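Local coordinates for protein (CD58) (PDB 1CCZ), which probably serves as a cell-surface adhesion ligand, pairing through its membrane-distal immunoglobulin-like domain with the lymphocyte receptor CD2, at residues N12-V17 and S61-N66; H16-V21 and D84-F89; D73-E78 and F88-L93. One frame throughout, in Å; residues are numbered along the deposited sequence. Where two conformers were deposited one is given.

All three contacts lie in the N-terminal immunoglobulin-like domain. Contacts 1 and 3 are backbone ladders, one in each sheet of the sandwich: 13-15 with 62-64, and 73-78 with 86-93. Each has one face turned to the core; the outer face pairs two threonines in contact 1 and a glutamate with a phenylalanine in contact 3. Contact 1 also carries two glycans at its N12/N66 end. Contact 2 bridges the sheets at one end by apolar packing, without a hydrogen bond. Contacts 1 and 2 are mostly buried, though H16 and P18 are exposed; contact 3 is partly buried. In the core, F15 of contact 1 touches F88, shared by contacts 2 and 3, and Y75 and L90.

Contact 1: residues N12-V17 and S61-N66; sequences NVTFHV and SLTIYN. With NAG (2-acetamido-2-deoxy-beta-D-glucopyranose), chain C; NAG (2-acetamido-2-deoxy-beta-D-glucopyranose), chain B.
T14 and T63 meet hydroxyl to hydroxyl: OG1 of T14 lies 2.6 Å from OG1 of T63, a short hydrogen bond whose direction is open. The two side chains cross obliquely and share one first torsion, chi1 -68°, which sets each CG2 anti to its backbone N. Each methyl then lies over one face of a ring two residues further along its own segment. T14 CG2 sits 3.4 Å above the plane of the H16 imidazole, toward its rim, and T63 CG2 takes the same position over Y65. Beneath them runs an antiparallel ladder, with I64 N to V13 O at 3.0 Å and F15 N to L62 O at 2.7 Å; the return bond from L62 N to F15 O is weak. These are strands B and E of an immunoglobulin sandwich, and their other face looks into the core. There the F15 ring meets the end of I64, CE2 being 3.9 Å from I64 CD1, while the rings of F88 and Y75 come to F15 from the opposite sheet. Past the ladder, S61 OG accepts a nearly straight bond from V17 N (3.0 Å, 166° at the hydrogen). At the other end N12 CB packs 3.8 Å from Y65 CD1. N12 and N66 each carry an N-linked sugar on ND2, and the acetamide methyl C8 of the N12 sugar approaches Y65 CE1 at 3.8 Å.

Contact 2: residues H16-V21 and D84-F89; sequences HVPSNV and DTMKFF
M86 reaches across the end of the sandwich to V17 and P18, and its terminal methyl does most of the touching. CE lies 3.7 Å from V17 CG2 and 4.0 Å from P18 CD. The chain bends at chi2 and again at chi3, where an angle of -24° brings CE close to eclipsing CB, a somewhat strained setting. The P18 ring and the M86 chain run opposite ways as they pass, CD beside CE. F88, two residues along the same strand, turns the edge of its ring to the backbone: CZ stands 3.4 Å from H16 O, which lies near the ring plane. V17 CG2 also approaches that CZ, at 4.2 Å. F1 adds a further ring beside F88. V17 touches M77 as well; by the family's sequence pattern, V17 and M77 probably stand where many immunoglobulin domains place the two cysteines of the intersheet disulfide. With no hydrogen bond across the contact, the loop and strand are held here by the fit of methyls and a ring, helped perhaps by a weak attraction between the F88 ring edge and the carbonyl oxygen of H16.

Contact 3: residues D73-E78 and F88-L93; sequences DEYEME and FFLYVL
Y75 and L90 meet from different first torsions: Y75 CG is anti to its carbonyl carbon (chi1 -69°), while L90 CG is anti to its backbone N (chi1 167°). On the core face the ring carbon CE1 of Y75 touches the CD2 branch of L90 at 4.0 Å and lies 4.1 Å from L90 CB. F88 O comes to the edge of the tyrosine ring, near its plane. That same oxygen accepts the backbone bond from Y75 N at 2.7 Å, and F88 N returns one to Y75 O at 2.8 Å. D73 and L90 form the next hydrogen-bonded pair, with L90 N to D73 O at 2.8 Å. On the opposite face E74 and F89 extend alongside each other, but the ring has two conformers and its short approach to E74 is doubtful. E74 OE2 has no polar partner in the model, though its burial depends on the conformer taken. D73 turns its carboxylate to its own strand: OD1 takes the N-H of E74 at 2.9 Å on its anti side, 24° out of the carboxylate plane, while OD2 forms a salt bridge with K30 on the next strand. Y75 OH, for its part, bonds to D71 O just before the strand. That link is the tyrosine corner of immunoglobulin domains, and the ladder is their F-G hairpin, part of the GFCC'C'' sheet through which CD58, like its relatives, probably meets its partner.

Contact 1: residues N12-V17 and S61-N66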
loop_
_atom_site.group_PDB
_atom_site.type_symbol
_atom_site.label_atom_id
_atom_site.label_comp_id
_atom_site.label_asym_id
_atom_site.label_seq_id
_atom_site.Cartn_x
_atom_site.Cartn_y
_atom_site.Cartn_z
ATOM N N ASN A 12 -9.130 -2.137 -4.836
ATOM C CA ASN A 12 -9.731 -3.236 -4.099
ATOM C C ASN A 12 -8.680 -4.265 -3.727
ATOM O O ASN A 12 -7.572 -4.248 -4.255
ATOM C CB ASN A 12 -10.807 -3.894 -4.948
ATOM C CG ASN A 12 -10.251 -4.485 -6.216
ATOM O OD1 ASN A 12 -9.546 -5.490 -6.165
ATOM N ND2 ASN A 12 -10.552 -3.873 -7.356
ATOM N N VAL A 13 -9.026 -5.152 -2.807
ATOM C CA VAL A 13 -8.117 -6.204 -2.396
ATOM C C VAL A 13 -8.947 -7.439 -2.131
ATOM O O VAL A 13 -10.153 -7.350 -1.907
ATOM C CB VAL A 13 -7.382 -5.895 -1.071
ATOM C CG1 VAL A 13 -6.322 -4.853 -1.289
ATOM C CG2 VAL A 13 -8.388 -5.460 -0.010
ATOM N N THR A 14 -8.295 -8.593 -2.158
ATOM C CA THR A 14 -8.960 -9.844 -1.865
ATOM C C THR A 14 -8.159 -10.554 -0.777
ATOM O O THR A 14 -6.942 -10.694 -0.893
ATOM C CB THR A 14 -9.036 -10.729 -3.105
ATOM O OG1 THR A 14 -9.928 -10.128 -4.043
ATOM C CG2 THR A 14 -9.541 -12.122 -2.740
ATOM N N PHE A 15 -8.836 -10.951 0.299
ATOM C CA PHE A 15 -8.204 -11.670 1.395
ATOM C C PHE A 15 -8.391 -13.132 1.004
ATOM O O PHE A 15 -9.474 -13.697 1.176
ATOM C CB PHE A 15 -8.919 -11.378 2.715
ATOM C CG PHE A 15 -8.812 -9.935 3.175
ATOM C CD1 PHE A 15 -7.736 -9.138 2.802
ATOM C CD2 PHE A 15 -9.791 -9.377 3.987
ATOM C CE1 PHE A 15 -7.641 -7.801 3.235
ATOM C CE2 PHE A 15 -9.710 -8.051 4.425
ATOM C CZ PHE A 15 -8.636 -7.261 4.051
ATOM N N HIS A 16 -7.340 -13.726 0.441
ATOM C CA HIS A 16 -7.386 -15.116 -0.010
ATOM C C HIS A 16 -7.296 -16.112 1.133
ATOM O O HIS A 16 -6.350 -16.092 1.929
ATOM C CB HIS A 16 -6.271 -15.379 -1.019
ATOM C CG HIS A 16 -6.432 -14.612 -2.299
ATOM N ND1 HIS A 16 -7.315 -14.993 -3.286
ATOM C CD2 HIS A 16 -5.838 -13.474 -2.734
ATOM C CE1 HIS A 16 -7.262 -14.122 -4.283
ATOM N NE2 HIS A 16 -6.373 -13.190 -3.971
ATOM N N VAL A 17 -8.301 -16.975 1.208
ATOM C CA VAL A 17 -8.369 -17.973 2.252
ATOM C C VAL A 17 -8.224 -19.346 1.629
ATOM O O VAL A 17 -8.913 -19.664 0.661
ATOM C CB VAL A 17 -9.718 -17.909 2.983
ATOM C CG1 VAL A 17 -9.876 -19.102 3.898
ATOM C CG2 VAL A 17 -9.810 -16.634 3.782
ATOM N N SER A 61 -13.161 -16.486 0.689
ATOM C CA SER A 61 -12.332 -15.308 0.396
ATOM C C SER A 61 -13.176 -14.050 0.269
ATOM O O SER A 61 -14.216 -14.056 -0.389
ATOM C CB SER A 61 -11.558 -15.501 -0.919
ATOM O OG SER A 61 -10.454 -16.370 -0.754
ATOM N N LEU A 62 -12.708 -12.965 0.880
ATOM C CA LEU A 62 -13.416 -11.686 0.843
ATOM C C LEU A 62 -12.729 -10.675 -0.062
ATOM O O LEU A 62 -11.508 -10.510 0.011
ATOM C CB LEU A 62 -13.500 -11.082 2.250
ATOM C CG LEU A 62 -14.195 -9.725 2.376
ATOM C CD1 LEU A 62 -15.667 -9.921 2.109
ATOM C CD2 LEU A 62 -13.998 -9.146 3.750
ATOM N N THR A 63 -13.506 -10.014 -0.919
ATOM C CA THR A 63 -12.977 -8.969 -1.779
ATOM C C THR A 63 -13.672 -7.678 -1.359
ATOM O O THR A 63 -14.892 -7.641 -1.266
ATOM C CB THR A 63 -13.260 -9.232 -3.263
ATOM O OG1 THR A 63 -12.507 -10.366 -3.692
ATOM C CG2 THR A 63 -12.831 -8.026 -4.113
ATOM N N ILE A 64 -12.892 -6.640 -1.065
ATOM C CA ILE A 64 -13.432 -5.338 -0.674
ATOM C C ILE A 64 -13.149 -4.348 -1.813
ATOM O O ILE A 64 -12.004 -4.201 -2.246
ATOM C CB ILE A 64 -12.757 -4.810 0.599
ATOM C CG1 ILE A 64 -12.888 -5.835 1.718
ATOM C CG2 ILE A 64 -13.382 -3.478 1.002
ATOM C CD1 ILE A 64 -12.181 -5.452 2.996
ATOM N N TYR A 65 -14.187 -3.679 -2.305
ATOM C CA TYR A 65 -14.024 -2.726 -3.398
ATOM C C TYR A 65 -14.019 -1.302 -2.891
ATOM O O TYR A 65 -14.448 -1.020 -1.765
ATOM C CB TYR A 65 -15.148 -2.887 -4.430
ATOM C CG TYR A 65 -15.211 -4.266 -5.036
ATOM C CD1 TYR A 65 -14.401 -4.609 -6.121
ATOM C CD2 TYR A 65 -16.079 -5.239 -4.521
ATOM C CE1 TYR A 65 -14.448 -5.884 -6.681
ATOM C CE2 TYR A 65 -16.139 -6.523 -5.074
ATOM C CZ TYR A 65 -15.325 -6.836 -6.148
ATOM O OH TYR A 65 -15.387 -8.092 -6.698
ATOM N N ASN A 66 -13.511 -0.408 -3.735
ATOM C CA ASN A 66 -13.455 1.005 -3.414
ATOM C C ASN A 66 -12.896 1.337 -2.026
ATOM O O ASN A 66 -13.555 1.991 -1.209
ATOM C CB ASN A 66 -14.848 1.595 -3.570
ATOM C CG ASN A 66 -14.807 3.013 -4.056
ATOM O OD1 ASN A 66 -13.957 3.384 -4.877
ATOM N ND2 ASN A 66 -15.723 3.819 -3.539
HETATM C C1 NAG C . -15.813 5.197 -3.980
HETATM C C2 NAG C . -16.914 5.331 -5.066
HETATM C C3 NAG C . -17.607 6.704 -4.970
HETATM C C4 NAG C . -16.634 7.814 -4.505
HETATM C C5 NAG C . -15.938 7.455 -3.168
HETATM C C6 NAG C . -16.491 8.235 -1.987
HETATM C C7 NAG C . -16.778 4.115 -7.171
HETATM C C8 NAG C . -16.143 3.983 -8.546
HETATM N N2 NAG C . -16.366 5.128 -6.403
HETATM O O3 NAG C . -18.706 6.622 -4.065
HETATM O O4 NAG C . -15.651 8.059 -5.508
HETATM O O5 NAG C . -16.094 6.052 -2.856
HETATM O O6 NAG C . -15.839 7.863 -0.783
HETATM O O7 NAG C . -17.636 3.305 -6.823
HETATM C C1 NAG B . -9.961 -4.355 -8.588
HETATM C C2 NAG B . -10.674 -3.746 -9.794
HETATM C C3 NAG B . -9.989 -4.141 -11.124
HETATM C C4 NAG B . -8.444 -4.124 -11.061
HETATM C C5 NAG B . -7.913 -4.694 -9.742
HETATM C C6 NAG B . -6.423 -4.460 -9.569
HETATM C C7 NAG B . -13.045 -3.410 -10.037
HETATM C C8 NAG B . -14.440 -4.012 -10.018
HETATM N N2 NAG B . -12.038 -4.237 -9.798
HETATM O O3 NAG B . -10.413 -3.249 -12.152
HETATM O O4 NAG B . -7.919 -4.892 -12.140
HETATM O O5 NAG B . -8.566 -4.060 -8.628
HETATM O O6 NAG B . -6.023 -4.686 -8.225
HETATM O O7 NAG B . -12.887 -2.210 -10.270
HETATM O O HOH W 1 -10.155 -16.745 -4.186
#

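Contact 2: residues H16-V21 and D84-F89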
loop_
_atom_site.group_PDB
_atom_site.type_symbol
_atom_site.label_atom_id
_atom_site.label_comp_id
_atom_site.label_asym_id
_atom_site.label_seq_id
_atom_site.Cartn_x
_atom_site.Cartn_y
_atom_site.Cartn_z
ATOM N N HIS A 16 -7.340 -13.726 0.441
ATOM C CA HIS A 16 -7.386 -15.116 -0.010
ATOM C C HIS A 16 -7.296 -16.112 1.133
ATOM O O HIS A 16 -6.350 -16.092 1.929
ATOM C CB HIS A 16 -6.271 -15.379 -1.019
ATOM C CG HIS A 16 -6.432 -14.612 -2.299
ATOM N ND1 HIS A 16 -7.315 -14.993 -3.286
ATOM C CD2 HIS A 16 -5.838 -13.474 -2.734
ATOM C CE1 HIS A 16 -7.262 -14.122 -4.283
ATOM N NE2 HIS A 16 -6.373 -13.190 -3.971
ATOM N N VAL A 17 -8.301 -16.975 1.208
ATOM C CA VAL A 17 -8.369 -17.973 2.252
ATOM C C VAL A 17 -8.224 -19.346 1.629
ATOM O O VAL A 17 -8.913 -19.664 0.661
ATOM C CB VAL A 17 -9.718 -17.909 2.983
ATOM C CG1 VAL A 17 -9.876 -19.102 3.898
ATOM C CG2 VAL A 17 -9.810 -16.634 3.782
ATOM N N PRO A 18 -7.296 -20.167 2.161
ATOM C CA PRO A 18 -7.007 -21.540 1.707
ATOM C C PRO A 18 -8.269 -22.314 1.272
ATOM O O PRO A 18 -9.131 -22.644 2.095
ATOM C CB PRO A 18 -6.346 -22.189 2.927
ATOM C CG PRO A 18 -6.083 -21.050 3.921
ATOM C CD PRO A 18 -6.406 -19.756 3.259
ATOM N N SER A 19 -8.368 -22.620 -0.015
ATOM C CA SER A 19 -9.542 -23.313 -0.520
ATOM C C SER A 19 -9.407 -24.828 -0.656
ATOM O O SER A 19 -8.743 -25.321 -1.571
ATOM C CB SER A 19 -9.957 -22.715 -1.873
ATOM O OG SER A 19 -10.935 -23.518 -2.518
ATOM N N ASN A 20 -10.034 -25.558 0.269
ATOM C CA ASN A 20 -10.050 -27.029 0.247
ATOM C C ASN A 20 -11.516 -27.478 0.402
ATOM O O ASN A 20 -12.279 -27.456 -0.577
ATOM C CB ASN A 20 -9.162 -27.633 1.365
ATOM C CG ASN A 20 -9.171 -26.813 2.646
ATOM O OD1 ASN A 20 -8.529 -25.762 2.739
ATOM N ND2 ASN A 20 -9.895 -27.298 3.649
ATOM N N VAL A 21 -11.908 -27.863 1.620
ATOM C CA VAL A 21 -13.290 -28.281 1.901
ATOM C C VAL A 21 -14.212 -27.055 1.883
ATOM O O VAL A 21 -14.044 -26.142 2.699
ATOM C CB VAL A 21 -13.416 -28.948 3.302
ATOM C CG1 VAL A 21 -12.803 -28.052 4.376
ATOM C CG2 VAL A 21 -14.879 -29.216 3.620
ATOM N N ASP A 84 -8.500 -22.840 13.514
ATOM C CA ASP A 84 -7.684 -21.644 13.649
ATOM C C ASP A 84 -8.161 -20.345 12.999
ATOM O O ASP A 84 -8.978 -20.316 12.058
ATOM C CB ASP A 84 -6.275 -21.951 13.154
ATOM C CG ASP A 84 -6.256 -23.070 12.127
ATOM O OD1 ASP A 84 -7.249 -23.207 11.367
ATOM O OD2 ASP A 84 -5.251 -23.815 12.087
ATOM N N THR A 85 -7.596 -19.267 13.527
ATOM C CA THR A 85 -7.883 -17.918 13.082
ATOM C C THR A 85 -7.341 -17.647 11.679
ATOM O O THR A 85 -6.414 -18.317 11.203
ATOM C CB THR A 85 -7.250 -16.879 14.056
ATOM O OG1 THR A 85 -5.860 -16.713 13.742
ATOM C CG2 THR A 85 -7.372 -17.349 15.510
ATOM N N MET A 86 -7.948 -16.669 11.018
ATOM C CA MET A 86 -7.518 -16.226 9.704
ATOM C C MET A 86 -7.551 -14.725 9.901
ATOM O O MET A 86 -8.620 -14.101 9.888
ATOM C CB MET A 86 -8.498 -16.652 8.629
ATOM C CG MET A 86 -8.507 -18.136 8.390
ATOM S SD MET A 86 -7.301 -18.657 7.167
ATOM C CE MET A 86 -7.066 -17.183 6.213
ATOM N N LYS A 87 -6.368 -14.167 10.155
ATOM C CA LYS A 87 -6.215 -12.737 10.395
ATOM C C LYS A 87 -5.507 -12.084 9.230
ATOM O O LYS A 87 -4.559 -12.641 8.680
ATOM C CB LYS A 87 -5.415 -12.497 11.673
ATOM C CG LYS A 87 -6.257 -12.480 12.939
ATOM C CD LYS A 87 -5.631 -13.337 14.042
ATOM C CE LYS A 87 -4.581 -12.559 14.852
ATOM N NZ LYS A 87 -3.158 -12.701 14.343
ATOM N N PHE A 88 -5.991 -10.906 8.847
ATOM C CA PHE A 88 -5.409 -10.152 7.745
ATOM C C PHE A 88 -5.328 -8.707 8.179
ATOM O O PHE A 88 -6.341 -8.156 8.616
ATOM C CB PHE A 88 -6.302 -10.209 6.503
ATOM C CG PHE A 88 -6.390 -11.561 5.873
ATOM C CD1 PHE A 88 -7.236 -12.537 6.396
ATOM C CD2 PHE A 88 -5.639 -11.863 4.743
ATOM C CE1 PHE A 88 -7.332 -13.796 5.800
ATOM C CE2 PHE A 88 -5.726 -13.121 4.132
ATOM C CZ PHE A 88 -6.575 -14.089 4.662
ATOM N N PHE A 89 -4.143 -8.091 8.119
ATOM C CA PHE A 89 -4.089 -6.669 8.448
ATOM C C PHE A 89 -3.915 -5.939 7.124
ATOM O O PHE A 89 -2.955 -6.148 6.374
ATOM C CB PHE A 89 -3.006 -6.289 9.492
ATOM C CG PHE A 89 -2.755 -7.401 10.506
ATOM C CD1 PHE A 89 -2.328 -8.647 10.078
ATOM C CD2 PHE A 89 -3.081 -7.250 11.851
ATOM C CE1 PHE A 89 -2.250 -9.709 10.955
ATOM C CE2 PHE A 89 -3.002 -8.307 12.730
ATOM C CZ PHE A 89 -2.591 -9.539 12.283
#

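Contact 3: residues D73-E78 and F88-L93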
loop_
_atom_site.group_PDB
_atom_site.type_symbol
_atom_site.label_atom_id
_atom_site.label_comp_id
_atom_site.label_asym_id
_atom_site.label_seq_id
_atom_site.Cartn_x
_atom_site.Cartn_y
_atom_site.Cartn_z
ATOM N N ASP A 73 -7.244 -1.810 8.694
ATOM C CA ASP A 73 -7.573 -2.438 9.958
ATOM C C ASP A 73 -7.230 -3.907 9.905
ATOM O O ASP A 73 -6.730 -4.414 8.897
ATOM C CB ASP A 73 -9.080 -2.305 10.183
ATOM C CG ASP A 73 -9.430 -1.974 11.595
ATOM O OD1 ASP A 73 -8.670 -2.370 12.505
ATOM O OD2 ASP A 73 -10.473 -1.316 11.795
ATOM N N GLU A 74 -7.498 -4.587 11.010
ATOM C CA GLU A 74 -7.297 -6.012 11.058
ATOM C C GLU A 74 -8.659 -6.638 10.777
ATOM O O GLU A 74 -9.677 -6.171 11.290
ATOM C CB GLU A 74 -6.828 -6.455 12.422
ATOM C CG GLU A 74 -6.193 -7.816 12.354
ATOM C CD GLU A 74 -6.496 -8.656 13.556
ATOM O OE1 GLU A 74 -7.207 -8.180 14.466
ATOM O OE2 GLU A 74 -6.015 -9.806 13.583
ATOM N N TYR A 75 -8.669 -7.676 9.948
ATOM C CA TYR A 75 -9.888 -8.383 9.585
ATOM C C TYR A 75 -9.664 -9.836 9.946
ATOM O O TYR A 75 -8.552 -10.366 9.801
ATOM C CB TYR A 75 -10.171 -8.275 8.087
ATOM C CG TYR A 75 -10.563 -6.894 7.620
ATOM C CD1 TYR A 75 -9.620 -5.850 7.575
ATOM C CD2 TYR A 75 -11.872 -6.622 7.209
ATOM C CE1 TYR A 75 -9.973 -4.569 7.127
ATOM C CE2 TYR A 75 -12.235 -5.347 6.760
ATOM C CZ TYR A 75 -11.275 -4.329 6.722
ATOM O OH TYR A 75 -11.622 -3.086 6.257
ATOM N N GLU A 76 -10.728 -10.478 10.419
ATOM C CA GLU A 76 -10.655 -11.876 10.815
ATOM C C GLU A 76 -11.798 -12.680 10.183
ATOM O O GLU A 76 -12.939 -12.220 10.110
ATOM C CB GLU A 76 -10.712 -11.975 12.349
ATOM C CG GLU A 76 -9.907 -10.898 13.075
ATOM C CD GLU A 76 -10.702 -9.613 13.334
ATOM O OE1 GLU A 76 -11.943 -9.693 13.452
ATOM O OE2 GLU A 76 -10.091 -8.515 13.424
ATOM N N MET A 77 -11.472 -13.873 9.712
ATOM C CA MET A 77 -12.448 -14.757 9.102
ATOM C C MET A 77 -12.720 -15.929 10.015
ATOM O O MET A 77 -11.787 -16.503 10.568
ATOM C CB MET A 77 -11.907 -15.311 7.788
ATOM C CG MET A 77 -12.935 -16.068 6.968
ATOM S SD MET A 77 -12.421 -17.755 6.568
ATOM C CE MET A 77 -12.786 -18.535 8.138
ATOM N N GLU A 78 -13.982 -16.286 10.198
ATOM C CA GLU A 78 -14.269 -17.461 11.002
ATOM C C GLU A 78 -15.300 -18.300 10.303
ATOM O O GLU A 78 -16.187 -17.770 9.618
ATOM C CB GLU A 78 -14.754 -17.106 12.397
ATOM C CG GLU A 78 -15.747 -16.018 12.474
ATOM C CD GLU A 78 -16.229 -15.843 13.893
ATOM O OE1 GLU A 78 -16.867 -16.783 14.402
ATOM O OE2 GLU A 78 -15.969 -14.785 14.509
ATOM N N PHE A 88 -5.991 -10.906 8.847
ATOM C CA PHE A 88 -5.409 -10.152 7.745
ATOM C C PHE A 88 -5.328 -8.707 8.179
ATOM O O PHE A 88 -6.341 -8.156 8.616
ATOM C CB PHE A 88 -6.302 -10.209 6.503
ATOM C CG PHE A 88 -6.390 -11.561 5.873
ATOM C CD1 PHE A 88 -7.236 -12.537 6.396
ATOM C CD2 PHE A 88 -5.639 -11.863 4.743
ATOM C CE1 PHE A 88 -7.332 -13.796 5.800
ATOM C CE2 PHE A 88 -5.726 -13.121 4.132
ATOM C CZ PHE A 88 -6.575 -14.089 4.662
ATOM N N PHE A 89 -4.143 -8.091 8.119
ATOM C CA PHE A 89 -4.089 -6.669 8.448
ATOM C C PHE A 89 -3.915 -5.939 7.124
ATOM O O PHE A 89 -2.955 -6.148 6.374
ATOM C CB PHE A 89 -3.006 -6.289 9.492
ATOM C CG PHE A 89 -2.755 -7.401 10.506
ATOM C CD1 PHE A 89 -2.328 -8.647 10.078
ATOM C CD2 PHE A 89 -3.081 -7.250 11.851
ATOM C CE1 PHE A 89 -2.250 -9.709 10.955
ATOM C CE2 PHE A 89 -3.002 -8.307 12.730
ATOM C CZ PHE A 89 -2.591 -9.539 12.283
ATOM N N LEU A 90 -4.923 -5.136 6.824
ATOM C CA LEU A 90 -4.982 -4.382 5.596
ATOM C C LEU A 90 -4.543 -2.943 5.812
ATOM O O LEU A 90 -5.019 -2.268 6.729
ATOM C CB LEU A 90 -6.420 -4.406 5.055
ATOM C CG LEU A 90 -6.759 -3.421 3.927
ATOM C CD1 LEU A 90 -6.083 -3.888 2.645
ATOM C CD2 LEU A 90 -8.277 -3.314 3.739
ATOM N N TYR A 91 -3.618 -2.488 4.971
ATOM C CA TYR A 91 -3.168 -1.104 5.014
ATOM C C TYR A 91 -3.667 -0.507 3.704
ATOM O O TYR A 91 -3.597 -1.158 2.655
ATOM C CB TYR A 91 -1.647 -1.035 5.093
ATOM C CG TYR A 91 -1.109 -1.729 6.310
ATOM C CD1 TYR A 91 -1.101 -1.085 7.547
ATOM C CD2 TYR A 91 -0.680 -3.061 6.249
ATOM C CE1 TYR A 91 -0.689 -1.749 8.712
ATOM C CE2 TYR A 91 -0.263 -3.745 7.409
ATOM C CZ TYR A 91 -0.275 -3.081 8.643
ATOM O OH TYR A 91 0.083 -3.743 9.813
ATOM N N VAL A 92 -4.208 0.706 3.768
ATOM C CA VAL A 92 -4.721 1.387 2.577
ATOM C C VAL A 92 -3.811 2.582 2.284
ATOM O O VAL A 92 -3.736 3.544 3.060
ATOM C CB VAL A 92 -6.157 1.875 2.790
ATOM C CG1 VAL A 92 -6.622 2.643 1.570
ATOM C CG2 VAL A 92 -7.074 0.671 3.073
ATOM N N LEU A 93 -3.120 2.510 1.154
ATOM C CA LEU A 93 -2.173 3.541 0.798
ATOM C C LEU A 93 -2.559 4.359 -0.402
ATOM O O LEU A 93 -3.197 3.889 -1.344
ATOM C CB LEU A 93 -0.799 2.911 0.534
ATOM C CG LEU A 93 -0.062 2.291 1.721
ATOM C CD1 LEU A 93 -0.511 0.876 1.895
ATOM C CD2 LEU A 93 1.414 2.308 1.472
#